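Local coordinates for protein fructokinase (Vibrio cholerae serotype O1, PDB 5EYN) that phosphorylates fructose with ATP as a PfkB-family sugar kinase, here holding fructose, ADP, beryllium trifluoride and calcium, at residues A[89-94]-A[127-132]; A[154-159]-A[190-195]. All coordinates share one frame; numbering follows the deposited sequence.

Interaction 1: residues A[89-94]-A[127-132]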
ATOM      1  N   HIS A  89      -4.760 -23.694  -1.128  1.00 13.52           N
ATOM      2  CA  HIS A  89      -4.014 -23.287  -2.317  1.00 11.84           C
ATOM      3  C   HIS A  89      -3.810 -21.773  -2.415  1.00 11.54           C
ATOM      4  O   HIS A  89      -3.524 -21.240  -3.485  1.00 12.28           O
ATOM      5  CB  HIS A  89      -4.705 -23.808  -3.568  1.00 12.57           C
ATOM      6  CG  HIS A  89      -4.815 -25.298  -3.597  1.00 14.78           C
ATOM      7  ND1 HIS A  89      -3.742 -26.113  -3.875  1.00 17.50           N
ATOM      8  CD2 HIS A  89      -5.859 -26.119  -3.344  1.00 16.39           C
ATOM      9  CE1 HIS A  89      -4.124 -27.375  -3.805  1.00 17.83           C
ATOM     10  NE2 HIS A  89      -5.404 -27.405  -3.480  1.00 17.62           N
ATOM     11  N   LEU A  90      -3.956 -21.088  -1.292  1.00 12.37           N
ATOM     12  CA  LEU A  90      -3.524 -19.708  -1.194  1.00 13.25           C
ATOM     13  C   LEU A  90      -2.082 -19.707  -0.732  1.00 14.47           C
ATOM     14  O   LEU A  90      -1.762 -20.165   0.361  1.00 17.85           O
ATOM     15  CB  LEU A  90      -4.382 -18.946  -0.202  1.00 15.62           C
ATOM     16  CG  LEU A  90      -3.959 -17.505   0.042  1.00 17.50           C
ATOM     17  CD1 LEU A  90      -4.086 -16.700  -1.243  1.00 18.18           C
ATOM     18  CD2 LEU A  90      -4.793 -16.903   1.163  1.00 19.77           C
ATOM     19  N   HIS A  91      -1.202 -19.219  -1.585  1.00 13.46           N
ATOM     20  CA  HIS A  91       0.219 -19.251  -1.303  1.00 16.19           C
ATOM     21  C   HIS A  91       0.745 -17.872  -1.042  1.00 14.11           C
ATOM     22  O   HIS A  91       0.185 -16.885  -1.502  1.00 14.35           O
ATOM     23  CB  HIS A  91       0.977 -19.805  -2.499  1.00 21.59           C
ATOM     24  CG  HIS A  91       0.493 -21.141  -2.948  1.00 26.27           C
ATOM     25  ND1 HIS A  91       0.695 -22.290  -2.216  1.00 28.64           N
ATOM     26  CD2 HIS A  91      -0.198 -21.511  -4.049  1.00 27.99           C
ATOM     27  CE1 HIS A  91       0.154 -23.315  -2.852  1.00 29.14           C
ATOM     28  NE2 HIS A  91      -0.389 -22.869  -3.970  1.00 28.99           N
ATOM     29  N   PHE A  92       1.866 -17.823  -0.343  1.00 15.11           N
ATOM     30  CA  PHE A  92       2.560 -16.576  -0.122  1.00 16.93           C
ATOM     31  C   PHE A  92       3.692 -16.470  -1.119  1.00 18.24           C
ATOM     32  O   PHE A  92       4.570 -17.338  -1.172  1.00 20.57           O
ATOM     33  CB  PHE A  92       3.053 -16.530   1.323  1.00 20.82           C
ATOM     34  CG  PHE A  92       1.935 -16.592   2.314  1.00 24.15           C
ATOM     35  CD1 PHE A  92       1.355 -15.428   2.783  1.00 25.73           C
ATOM     36  CD2 PHE A  92       1.420 -17.807   2.724  1.00 26.03           C
ATOM     37  CE1 PHE A  92       0.308 -15.471   3.672  1.00 27.81           C
ATOM     38  CE2 PHE A  92       0.364 -17.859   3.625  1.00 28.17           C
ATOM     39  CZ  PHE A  92      -0.192 -16.689   4.094  1.00 28.62           C
ATOM     40  N   ASP A  93       3.645 -15.438  -1.950  1.00 17.22           N
ATOM     41  CA  ASP A  93       4.761 -15.158  -2.844  1.00 16.62           C
ATOM     42  C   ASP A  93       5.966 -14.746  -2.017  1.00 18.17           C
ATOM     43  O   ASP A  93       5.824 -14.019  -1.025  1.00 17.52           O
ATOM     44  CB  ASP A  93       4.414 -14.035  -3.817  1.00 16.36           C
ATOM     45  CG  ASP A  93       5.451 -13.876  -4.902  1.00 17.54           C
ATOM     46  OD1 ASP A  93       5.364 -14.610  -5.904  1.00 17.72           O
ATOM     47  OD2 ASP A  93       6.358 -13.032  -4.753  1.00 18.00           O
ATOM     48  N   PRO A  94       7.157 -15.202  -2.419  1.00 19.71           N
ATOM     49  CA  PRO A  94       8.350 -14.894  -1.622  1.00 20.54           C
ATOM     50  C   PRO A  94       8.788 -13.427  -1.657  1.00 19.91           C
ATOM     51  O   PRO A  94       9.484 -12.988  -0.746  1.00 21.96           O
ATOM     52  CB  PRO A  94       9.427 -15.797  -2.243  1.00 21.09           C
ATOM     53  CG  PRO A  94       8.923 -16.139  -3.595  1.00 22.66           C
ATOM     54  CD  PRO A  94       7.442 -16.167  -3.499  1.00 21.41           C
ATOM     55  N   LEU A 127       1.870 -21.553 -13.192  1.00 14.23           N
ATOM     56  CA  LEU A 127       1.135 -22.731 -13.627  1.00 15.78           C
ATOM     57  C   LEU A 127       1.044 -23.768 -12.515  1.00 16.62           C
ATOM     58  O   LEU A 127       0.021 -24.435 -12.361  1.00 17.23           O
ATOM     59  CB  LEU A 127       1.777 -23.344 -14.859  1.00 17.22           C
ATOM     60  CG  LEU A 127       1.643 -22.515 -16.129  1.00 17.39           C
ATOM     61  CD1 LEU A 127       2.507 -23.125 -17.223  1.00 17.99           C
ATOM     62  CD2 LEU A 127       0.183 -22.443 -16.556  1.00 17.02           C
ATOM     63  N   SER A 128       2.095 -23.890 -11.716  1.00 17.49           N
ATOM     64  CA  SER A 128       2.102 -24.897 -10.661  1.00 19.43           C
ATOM     65  C   SER A 128       1.204 -24.531  -9.480  1.00 18.78           C
ATOM     66  O   SER A 128       1.003 -25.354  -8.593  1.00 20.07           O
ATOM     67  CB  SER A 128       3.530 -25.140 -10.170  1.00 21.35           C
ATOM     68  OG  SER A 128       4.095 -23.957  -9.636  1.00 21.96           O
ATOM     69  N   ASP A 129       0.667 -23.310  -9.463  1.00 16.02           N
ATOM     70  CA  ASP A 129      -0.261 -22.919  -8.409  1.00 15.24           C
ATOM     71  C   ASP A 129      -1.673 -23.436  -8.663  1.00 13.57           C
ATOM     72  O   ASP A 129      -2.521 -23.378  -7.786  1.00 14.21           O
ATOM     73  CB  ASP A 129      -0.337 -21.396  -8.291  1.00 15.15           C
ATOM     74  CG  ASP A 129       0.969 -20.761  -7.851  1.00 16.49           C
ATOM     75  OD1 ASP A 129       1.145 -19.569  -8.158  1.00 15.24           O
ATOM     76  OD2 ASP A 129       1.796 -21.420  -7.182  1.00 18.31           O
ATOM     77  N   ILE A 130      -1.937 -23.921  -9.869  1.00 12.91           N
ATOM     78  CA  ILE A 130      -3.290 -24.321 -10.216  1.00 11.28           C
ATOM     79  C   ILE A 130      -3.570 -25.686  -9.584  1.00 10.85           C
ATOM     80  O   ILE A 130      -2.785 -26.606  -9.748  1.00 12.18           O
ATOM     81  CB  ILE A 130      -3.459 -24.429 -11.735  1.00 10.78           C
ATOM     82  CG1 ILE A 130      -3.146 -23.087 -12.412  1.00 11.59           C
ATOM     83  CG2 ILE A 130      -4.863 -24.895 -12.076  1.00 12.07           C
ATOM     84  CD1 ILE A 130      -2.980 -23.207 -13.914  1.00 12.85           C
ATOM     85  N   PRO A 131      -4.690 -25.831  -8.859  1.00 10.75           N
ATOM     86  CA  PRO A 131      -5.034 -27.103  -8.216  1.00 11.51           C
ATOM     87  C   PRO A 131      -5.736 -28.043  -9.176  1.00 12.30           C
ATOM     88  O   PRO A 131      -6.077 -27.674 -10.298  1.00 12.18           O
ATOM     89  CB  PRO A 131      -5.991 -26.683  -7.105  1.00 13.20           C
ATOM     90  CG  PRO A 131      -6.655 -25.485  -7.644  1.00 13.62           C
ATOM     91  CD  PRO A 131      -5.639 -24.767  -8.499  1.00 12.14           C
ATOM     92  N   SER A 132      -5.922 -29.277  -8.740  1.00 12.96           N
ATOM     93  CA  SER A 132      -6.596 -30.259  -9.569  1.00 13.82           C
ATOM     94  C   SER A 132      -8.088 -29.950  -9.596  1.00 13.32           C
ATOM     95  O   SER A 132      -8.701 -29.686  -8.556  1.00 14.63           O
ATOM     96  CB  SER A 132      -6.356 -31.665  -9.028  1.00 18.71           C
ATOM     97  OG  SER A 132      -6.946 -31.788  -7.745  1.00 24.39           O
TER
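His89 and Pro131 make a CH-pi contact. Pro131 CB lies 3.7 Å from the centroid of the His89 ring and only 7° off the ring normal, and its distances to the five ring atoms are nearly even, from 3.7 Å at NE2 to 4.0 Å at CG and ND1. One methylene group is thus centred on the imidazole face. With chi1 at -60°, His89 CG stands beside its own backbone N, and the ring is carried out from the strand to meet the proline.

The second contact brings a carboxylate to a ring. The Asp129 carboxylate comes up obliquely beside the His91 imidazole, their planes 34° apart. The aspartate has a firm partner in Arg66, whose NE forms a salt bridge with Asp129 OD1; Gln126 N donates to the same oxygen. Arg66 also pairs through NH1 with Asp93 OD1, so a single guanidinium joins carboxylates from both segments, probably balancing their negative charge.

The backbones keep well apart, the nearest CA atoms being those of His89 and Pro131 at 7.1 Å; side chains alone bridge them. Segment 89-94 lies on strand 86-93, an outermost strand of the nine-stranded sheet within this chain, which is bonded through His89, His91 and Asp93 to strand 61-68. Leu90 and Phe92 pack on helix 71-82. His89 and Pro131 both touch Phe64 of strand 61-68, while Leu127 and Ile130 lean on helix 151-165, so segment 127-132 lies between the sheet edge and that helix.

Interaction 2: residues A[154-159]-A[190-195]; sequences STFAAI and VMRAVG
The guanidinium of Arg192 lies flat over one face of the Phe156 ring in a cation-pi stack, with NH1 coming to 3.5 Å from Phe156 CD2. The two planes are 9° apart, and Arg192 CZ sits 3.7 Å from the ring centroid, 11° off the normal. Near-parallel planes and a central position together show that the positive group faces the pi cloud squarely, an arrangement in which charge and dispersion probably both contribute. No hydrogen bond joins segments 154-159 and 190-195, so this stack is the main link between them that involves polar atoms.

The aliphatic part of the arginine extends the same cover. Arg192 CD forms a CH-pi contact at 4.0 Å from the Phe156 centroid, less centred than Arg192 CZ, and approaches ring atom CZ of Phe156 to 3.6 Å. Arg192 can lay this length over the ring because CG is anti to the backbone N (chi1 -178°) and the chain stays extended from CG to NE. Arg192 itself is exposed, whereas the phenylalanine beneath it is buried.

Ala193 meets the ring at its edge. Its N lies near the ring plane, 3.8 Å from Phe156 CE1, and its methyl CB is 3.9 Å from that same carbon. The aromatic side chain therefore fills the gap between the two helices, whose nearest CA atoms, in Phe156 and Ala193, are 7.5 Å apart.

Below this layer, Ile159 rests on Leu139 and Val169, and Ala193 on Phe171, side chains of strands 138-142 and 168-172. Neighbouring helices 151-165 and 186-194 pack together on the parallel part of the central sheet, as in the alpha/beta core of the ribokinase-like fold.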
ATOM      1  N   SER A 154      -1.128 -17.885 -16.731  1.00  7.74           N
ATOM      2  CA  SER A 154      -1.478 -18.945 -15.787  1.00  7.73           C
ATOM      3  C   SER A 154      -2.991 -19.097 -15.653  1.00  7.78           C
ATOM      4  O   SER A 154      -3.509 -20.200 -15.565  1.00  8.10           O
ATOM      5  CB  SER A 154      -0.876 -18.683 -14.404  1.00  8.29           C
ATOM      6  OG  SER A 154       0.534 -18.710 -14.454  1.00  9.07           O
ATOM      7  N   THR A 155      -3.690 -17.979 -15.663  1.00  7.44           N
ATOM      8  CA  THR A 155      -5.118 -17.984 -15.478  1.00  7.37           C
ATOM      9  C   THR A 155      -5.799 -18.511 -16.729  1.00  7.91           C
ATOM     10  O   THR A 155      -6.738 -19.281 -16.660  1.00  7.57           O
ATOM     11  CB  THR A 155      -5.607 -16.568 -15.107  1.00  7.71           C
ATOM     12  OG1 THR A 155      -5.023 -16.179 -13.858  1.00  7.68           O
ATOM     13  CG2 THR A 155      -7.089 -16.555 -14.983  1.00  7.77           C
ATOM     14  N   PHE A 156      -5.318 -18.112 -17.899  1.00  7.42           N
ATOM     15  CA  PHE A 156      -5.854 -18.717 -19.118  1.00  8.12           C
ATOM     16  C   PHE A 156      -5.627 -20.238 -19.148  1.00  8.22           C
ATOM     17  O   PHE A 156      -6.482 -20.981 -19.630  1.00  9.33           O
ATOM     18  CB  PHE A 156      -5.288 -18.068 -20.380  1.00  8.67           C
ATOM     19  CG  PHE A 156      -5.983 -16.794 -20.761  1.00  8.12           C
ATOM     20  CD1 PHE A 156      -7.307 -16.806 -21.141  1.00  9.74           C
ATOM     21  CD2 PHE A 156      -5.296 -15.595 -20.797  1.00  9.14           C
ATOM     22  CE1 PHE A 156      -7.939 -15.636 -21.509  1.00  9.94           C
ATOM     23  CE2 PHE A 156      -5.930 -14.432 -21.163  1.00  9.16           C
ATOM     24  CZ  PHE A 156      -7.249 -14.450 -21.522  1.00  9.96           C
ATOM     25  N   ALA A 157      -4.497 -20.704 -18.629  1.00  8.34           N
ATOM     26  CA  ALA A 157      -4.252 -22.143 -18.562  1.00  9.26           C
ATOM     27  C   ALA A 157      -5.238 -22.789 -17.603  1.00  8.69           C
ATOM     28  O   ALA A 157      -5.768 -23.852 -17.890  1.00  9.19           O
ATOM     29  CB  ALA A 157      -2.817 -22.435 -18.144  1.00  9.22           C
ATOM     30  N   ALA A 158      -5.493 -22.147 -16.467  1.00  8.75           N
ATOM     31  CA  ALA A 158      -6.455 -22.682 -15.511  1.00  8.49           C
ATOM     32  C   ALA A 158      -7.828 -22.800 -16.155  1.00  8.83           C
ATOM     33  O   ALA A 158      -8.506 -23.802 -15.997  1.00  8.75           O
ATOM     34  CB  ALA A 158      -6.525 -21.818 -14.274  1.00  8.54           C
ATOM     35  N   ILE A 159      -8.235 -21.779 -16.894  1.00  8.57           N
ATOM     36  CA  ILE A 159      -9.503 -21.819 -17.605  1.00  8.97           C
ATOM     37  C   ILE A 159      -9.538 -22.988 -18.596  1.00  9.71           C
ATOM     38  O   ILE A 159     -10.508 -23.748 -18.619  1.00  9.61           O
ATOM     39  CB  ILE A 159      -9.765 -20.492 -18.325  1.00  8.83           C
ATOM     40  CG1 ILE A 159     -10.027 -19.375 -17.297  1.00  8.01           C
ATOM     41  CG2 ILE A 159     -10.922 -20.612 -19.260  1.00  9.57           C
ATOM     42  CD1 ILE A 159      -9.985 -17.998 -17.907  1.00  9.91           C
ATOM     43  N   VAL A 190      -9.386  -9.289 -22.198  1.00  8.08           N
ATOM     44  CA  VAL A 190     -10.655  -9.541 -21.529  1.00  8.06           C
ATOM     45  C   VAL A 190     -11.623 -10.237 -22.483  1.00  8.55           C
ATOM     46  O   VAL A 190     -12.288 -11.201 -22.092  1.00  8.49           O
ATOM     47  CB  VAL A 190     -11.241  -8.222 -20.987  1.00  7.54           C
ATOM     48  CG1 VAL A 190     -12.694  -8.397 -20.582  1.00  8.91           C
ATOM     49  CG2 VAL A 190     -10.392  -7.717 -19.822  1.00  8.23           C
ATOM     50  N   MET A 191     -11.690  -9.801 -23.740  1.00  8.57           N
ATOM     51  CA  MET A 191     -12.633 -10.435 -24.647  1.00 10.07           C
ATOM     52  C   MET A 191     -12.234 -11.870 -24.975  1.00  9.82           C
ATOM     53  O   MET A 191     -13.101 -12.698 -25.240  1.00 10.42           O
ATOM     54  CB  MET A 191     -12.829  -9.601 -25.911  1.00 10.72           C
ATOM     55  CG  MET A 191     -13.519  -8.276 -25.620  1.00 12.52           C
ATOM     56  SD  MET A 191     -15.044  -8.402 -24.659  1.00 15.68           S
ATOM     57  CE  MET A 191     -16.138  -9.107 -25.875  1.00 19.15           C
ATOM     58  N   ARG A 192     -10.940 -12.182 -24.939  1.00  9.46           N
ATOM     59  CA  ARG A 192     -10.502 -13.567 -25.080  1.00 10.35           C
ATOM     60  C   ARG A 192     -11.093 -14.428 -23.965  1.00  9.67           C
ATOM     61  O   ARG A 192     -11.561 -15.538 -24.221  1.00 10.17           O
ATOM     62  CB  ARG A 192      -8.972 -13.647 -25.070  1.00 12.79           C
ATOM     63  CG  ARG A 192      -8.406 -15.050 -25.249  1.00 15.57           C
ATOM     64  CD  ARG A 192      -6.887 -15.052 -25.101  1.00 17.93           C
ATOM     65  NE  ARG A 192      -6.390 -16.397 -24.871  1.00 18.89           N
ATOM     66  CZ  ARG A 192      -5.183 -16.698 -24.414  1.00 20.27           C
ATOM     67  NH1 ARG A 192      -4.315 -15.744 -24.137  1.00 21.62           N
ATOM     68  NH2 ARG A 192      -4.850 -17.972 -24.245  1.00 22.20           N
ATOM     69  N   ALA A 193     -11.091 -13.925 -22.733  1.00  8.93           N
ATOM     70  CA  ALA A 193     -11.682 -14.653 -21.621  1.00  9.24           C
ATOM     71  C   ALA A 193     -13.202 -14.738 -21.757  1.00  8.43           C
ATOM     72  O   ALA A 193     -13.795 -15.765 -21.440  1.00  9.10           O
ATOM     73  CB  ALA A 193     -11.303 -14.005 -20.304  1.00  8.87           C
ATOM     74  N   VAL A 194     -13.844 -13.664 -22.199  1.00  8.64           N
ATOM     75  CA  VAL A 194     -15.285 -13.706 -22.430  1.00  9.85           C
ATOM     76  C   VAL A 194     -15.645 -14.879 -23.361  1.00 10.10           C
ATOM     77  O   VAL A 194     -16.652 -15.560 -23.161  1.00 10.12           O
ATOM     78  CB  VAL A 194     -15.790 -12.372 -23.018  1.00  9.66           C
ATOM     79  CG1 VAL A 194     -17.219 -12.490 -23.516  1.00 11.44           C
ATOM     80  CG2 VAL A 194     -15.686 -11.265 -21.969  1.00  9.97           C
ATOM     81  N   GLY A 195     -14.803 -15.111 -24.361  1.00 10.24           N
ATOM     82  CA  GLY A 195     -15.015 -16.198 -25.302  1.00 10.86           C
ATOM     83  C   GLY A 195     -14.820 -17.595 -24.750  1.00 11.91           C
ATOM     84  O   GLY A 195     -15.184 -18.575 -25.407  1.00 15.72           O
TER

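Interaction 1 lies toward the periphery, at an outermost strand of the large sheet, whereas interaction 2 joins two helices nearer the chain centre; the centres of the contacts are about 18 Å apart. Helix 151-165 connects them: residues 127-132 press on the helix whose Phe156 enters interaction 2. Leu127 CD2 comes within 3.4 Å of Ala157 CB, and Ile130 CD1 within 3.5 Å of Ser154 O. Both contacts use an aromatic face, which receives a proline carbon in interaction 1 but a cationic guanidinium in interaction 2. Interaction 1 is only partly buried, two of its four touching residues being buried; interaction 2 is a buried contact with one exposed member.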